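Local atomic coordinates of putative eukaryotic translation initiation factor eIF-4E (Leishmania major, PDB entry 5WB5), a protein that probably binds the 7-methylguanosine cap, including the cap 4 form, of messenger RNA and acts in translation initiation. Residues A[51-54]-A[55-59]; A[83-87]-A[88-92]. All blocks are in the same frame, centred on the assembly; numbering follows the deposited sequence.

Both contacts are local ones at a helix start in a single eIF4E fold, a curved antiparallel sheet with helices on one side. Interaction 1 comes first along the chain, where strand 47-54, at one edge of the sheet, reverses into helix 55-64. Interaction 2 follows in the connection from strand 75-81 to helix 91-94. Their centres lie 21 Å apart and their nearest atoms about 7 Å, with no touch between them. The same device appears twice: an N-cap side chain at the helix start, after a strand in one case and a turn in the other. The first corner packs against another protein chain. The second carries a tryptophan that by sequence probably matches the one holding the cap in relatives, so the two junctions probably serve different binding surfaces.

Interaction 1. Residues A[51-54]-A[55-59]; sequences TVHS and VEEFF
His53 and Glu57 are clasped across an N-capped strand-to-helix corner, where the edge strand of the eIF4E sheet turns back into the first helix. The short axes of strand 51-54 and helix 55-59 run at 141° to each other, 5.5 Å apart. Glu57 OE1 accepts two hydrogen bonds from one residue, His53: it lies 2.6 Å from His53 N, met nearly along its C-O axis, and 2.9 Å from His53 ND1, which it receives on its syn lone pair. OE1 comes to the ring edge near the imidazole plane, while the carboxylate plane is turned 52° from the ring. Glu57 reaches back because its chain runs extended beyond CG (chi2 -165°).

Next comes the cap itself. The first torsion of Ser54 places OG between the backbone N and the carbonyl carbon, turned toward the helix start, where it accepts from Glu57 N at 3.2 Å along a nearly straight bond. The Glu57 carboxylate goes to the N-H of His53, one residue ahead of the cap, so this is not the classical capping box. Val52 packs against the start of the helix, its CG1 3.7 Å from Glu57 O.

Further out, Glu56 doubles back at chi2, and its OE2 is hydrogen-bonded to His21. The Phe58 ring swings away to Leu142, Met143 and Val146 of helix 133-147, tying the corner to the helical layer. Val55, Glu56 and Phe59 lie against apolar side chains of another protein chain, consistent with the dorsal surface on which eIF4E proteins receive their partners. The first helical turn is closed by Phe58 N bonded to Ser54 O at 2.9 Å, the donor somewhat tilted from the carbonyl plane.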
# COMPACT_ATOMS: atom_id res chain seq x y z
N THR A 51 4.41 -11.27 -0.37
CA THR A 51 5.55 -10.52 0.14
C THR A 51 6.51 -10.23 -1.01
O THR A 51 6.79 -11.10 -1.84
CB THR A 51 6.28 -11.30 1.24
OG1 THR A 51 5.37 -11.56 2.32
CG2 THR A 51 7.47 -10.50 1.78
N VAL A 52 7.02 -9.00 -1.04
CA VAL A 52 7.91 -8.52 -2.09
C VAL A 52 9.23 -8.13 -1.45
O VAL A 52 9.26 -7.47 -0.40
CB VAL A 52 7.30 -7.34 -2.86
CG1 VAL A 52 6.01 -7.75 -3.54
CG2 VAL A 52 7.07 -6.15 -1.93
N HIS A 53 10.33 -8.54 -2.10
CA HIS A 53 11.68 -8.20 -1.67
C HIS A 53 12.47 -7.44 -2.71
O HIS A 53 13.59 -7.00 -2.41
CB HIS A 53 12.46 -9.48 -1.30
CG HIS A 53 11.67 -10.45 -0.47
ND1 HIS A 53 10.70 -11.26 -1.00
CD2 HIS A 53 11.73 -10.74 0.85
CE1 HIS A 53 10.18 -12.01 -0.04
NE2 HIS A 53 10.79 -11.72 1.09
N SER A 54 11.95 -7.27 -3.93
CA SER A 54 12.66 -6.60 -5.00
C SER A 54 11.69 -5.75 -5.81
O SER A 54 10.47 -5.94 -5.75
CB SER A 54 13.36 -7.61 -5.92
OG SER A 54 12.42 -8.44 -6.56
N VAL A 55 12.25 -4.82 -6.59
CA VAL A 55 11.44 -3.96 -7.45
C VAL A 55 10.64 -4.81 -8.43
O VAL A 55 9.47 -4.52 -8.73
CB VAL A 55 12.33 -2.95 -8.18
CG1 VAL A 55 11.49 -2.00 -9.02
CG2 VAL A 55 13.18 -2.15 -7.19
N GLU A 56 11.26 -5.87 -8.95
CA GLU A 56 10.57 -6.74 -9.90
C GLU A 56 9.38 -7.44 -9.24
O GLU A 56 8.28 -7.48 -9.81
CB GLU A 56 11.54 -7.77 -10.47
CG GLU A 56 12.68 -7.18 -11.30
CD GLU A 56 13.83 -6.67 -10.46
OE1 GLU A 56 13.67 -6.57 -9.22
OE2 GLU A 56 14.90 -6.36 -11.02
N GLU A 57 9.60 -8.01 -8.05
CA GLU A 57 8.49 -8.61 -7.32
C GLU A 57 7.39 -7.59 -7.07
O GLU A 57 6.20 -7.91 -7.19
CB GLU A 57 8.98 -9.18 -5.98
CG GLU A 57 9.82 -10.43 -6.11
CD GLU A 57 9.97 -11.17 -4.79
OE1 GLU A 57 9.95 -10.51 -3.73
OE2 GLU A 57 10.11 -12.41 -4.81
N PHE A 58 7.77 -6.36 -6.72
CA PHE A 58 6.79 -5.32 -6.47
C PHE A 58 5.93 -5.08 -7.71
O PHE A 58 4.70 -5.00 -7.62
CB PHE A 58 7.50 -4.03 -6.05
CG PHE A 58 6.62 -2.82 -6.01
CD1 PHE A 58 5.76 -2.61 -4.95
CD2 PHE A 58 6.66 -1.89 -7.03
CE1 PHE A 58 4.96 -1.49 -4.91
CE2 PHE A 58 5.85 -0.78 -7.00
CZ PHE A 58 5.00 -0.57 -5.94
N PHE A 59 6.56 -4.97 -8.88
CA PHE A 59 5.78 -4.70 -10.09
C PHE A 59 4.95 -5.90 -10.52
O PHE A 59 3.89 -5.72 -11.12
CB PHE A 59 6.71 -4.23 -11.21
CG PHE A 59 7.08 -2.78 -11.09
CD1 PHE A 59 6.17 -1.79 -11.43
CD2 PHE A 59 8.32 -2.40 -10.62
CE1 PHE A 59 6.50 -0.46 -11.32
CE2 PHE A 59 8.66 -1.07 -10.50
CZ PHE A 59 7.74 -0.09 -10.85

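Interaction 2. Residues A[83-87]-A[88-92]; sequences GVKPM and WEDPA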
# COMPACT_ATOMS: atom_id res chain seq x y z
N GLY A 83 6.95 -8.60 8.88
CA GLY A 83 6.98 -8.73 10.33
C GLY A 83 6.26 -7.62 11.06
O GLY A 83 6.50 -7.43 12.25
N VAL A 84 5.38 -6.89 10.38
CA VAL A 84 4.64 -5.78 10.97
C VAL A 84 3.19 -5.92 10.53
O VAL A 84 2.89 -5.75 9.34
CB VAL A 84 5.21 -4.41 10.57
CG1 VAL A 84 4.36 -3.29 11.15
CG2 VAL A 84 6.65 -4.29 11.03
N LYS A 85 2.30 -6.21 11.47
CA LYS A 85 0.89 -6.34 11.14
C LYS A 85 0.25 -4.95 11.01
O LYS A 85 0.67 -4.00 11.67
CB LYS A 85 0.16 -7.14 12.21
CG LYS A 85 0.70 -8.54 12.42
CD LYS A 85 -0.07 -9.28 13.52
CE LYS A 85 0.49 -10.67 13.76
NZ LYS A 85 -0.22 -11.38 14.87
N PRO A 86 -0.77 -4.81 10.14
CA PRO A 86 -1.46 -3.52 9.95
C PRO A 86 -2.45 -3.20 11.06
O PRO A 86 -3.62 -2.88 10.80
CB PRO A 86 -2.14 -3.70 8.60
CG PRO A 86 -2.45 -5.14 8.54
CD PRO A 86 -1.32 -5.84 9.25
N MET A 87 -2.00 -3.28 12.31
CA MET A 87 -2.86 -3.08 13.47
C MET A 87 -2.11 -2.32 14.55
O MET A 87 -0.88 -2.41 14.65
CB MET A 87 -3.36 -4.42 14.02
CG MET A 87 -4.28 -5.18 13.07
SD MET A 87 -4.70 -6.83 13.68
CE MET A 87 -3.14 -7.68 13.46
N TRP A 88 -2.86 -1.57 15.36
CA TRP A 88 -2.26 -0.81 16.45
C TRP A 88 -1.58 -1.73 17.45
O TRP A 88 -0.52 -1.39 18.00
CB TRP A 88 -3.32 0.04 17.15
CG TRP A 88 -2.96 0.39 18.56
CD1 TRP A 88 -2.04 1.30 18.98
CD2 TRP A 88 -3.53 -0.18 19.75
NE1 TRP A 88 -1.99 1.34 20.35
CE2 TRP A 88 -2.89 0.44 20.85
CE3 TRP A 88 -4.50 -1.15 20.00
CZ2 TRP A 88 -3.21 0.12 22.17
CZ3 TRP A 88 -4.81 -1.47 21.31
CH2 TRP A 88 -4.17 -0.84 22.38
N GLU A 89 -2.16 -2.91 17.70
CA GLU A 89 -1.57 -3.85 18.64
C GLU A 89 -0.15 -4.24 18.25
O GLU A 89 0.59 -4.75 19.09
CB GLU A 89 -2.44 -5.10 18.76
CG GLU A 89 -3.81 -4.87 19.40
CD GLU A 89 -4.84 -4.33 18.43
OE1 GLU A 89 -4.48 -4.08 17.25
OE2 GLU A 89 -6.00 -4.15 18.83
N ASP A 90 0.24 -4.00 17.01
CA ASP A 90 1.59 -4.30 16.58
C ASP A 90 2.57 -3.40 17.33
O ASP A 90 2.34 -2.19 17.43
CB ASP A 90 1.73 -4.10 15.07
CG ASP A 90 3.05 -4.61 14.53
OD1 ASP A 90 4.11 -4.24 15.09
OD2 ASP A 90 3.03 -5.38 13.55
N PRO A 91 3.67 -3.94 17.87
CA PRO A 91 4.65 -3.07 18.54
C PRO A 91 5.19 -1.97 17.65
O PRO A 91 5.64 -0.93 18.16
CB PRO A 91 5.75 -4.04 18.97
CG PRO A 91 5.09 -5.37 19.04
CD PRO A 91 4.04 -5.37 17.97
N ALA A 92 5.18 -2.17 16.33
CA ALA A 92 5.69 -1.14 15.43
C ALA A 92 4.74 0.05 15.34
O ALA A 92 5.18 1.17 15.06
CB ALA A 92 5.91 -1.74 14.04
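Val84 lies across the Asp90 side chain at about a right angle and puts CG1 3.6 Å from Ala92 CB, an apolar patch beside the charge where a loop runs into the helix start that follows. This is the tight half of the contact. Asp90 OD1 takes Ala92 N at 2.6 Å, met on its anti side, which makes an Asx turn with Asp90 as N-cap of helix 91-94. With CG anti to the backbone N (chi1 -171°), the carboxylate also turns OD2 to Lys85 N, but the modelled spacing is too short to trust at this resolution and that bond is doubtful in its detail.

Around the bend, a type I turn from Met87 to Asp90 closes with Asp90 N on Met87 O at 3.1 Å, the donor well above the carbonyl plane. Asn93 ND2 also bonds to Met87 O. Before this turn, Pro86 centres an inverse gamma turn.

The loose side faces solvent. Lys85 stretches out to a salt bridge with Glu43, and exposed Trp88 and Glu89 ride on the turn. By sequence they probably match the tryptophan and glutamate that hold the cap guanine in eIF4E relatives. The Ala92 N-H on OD1 and the helix start beside it would favour the anionic form of Asp90.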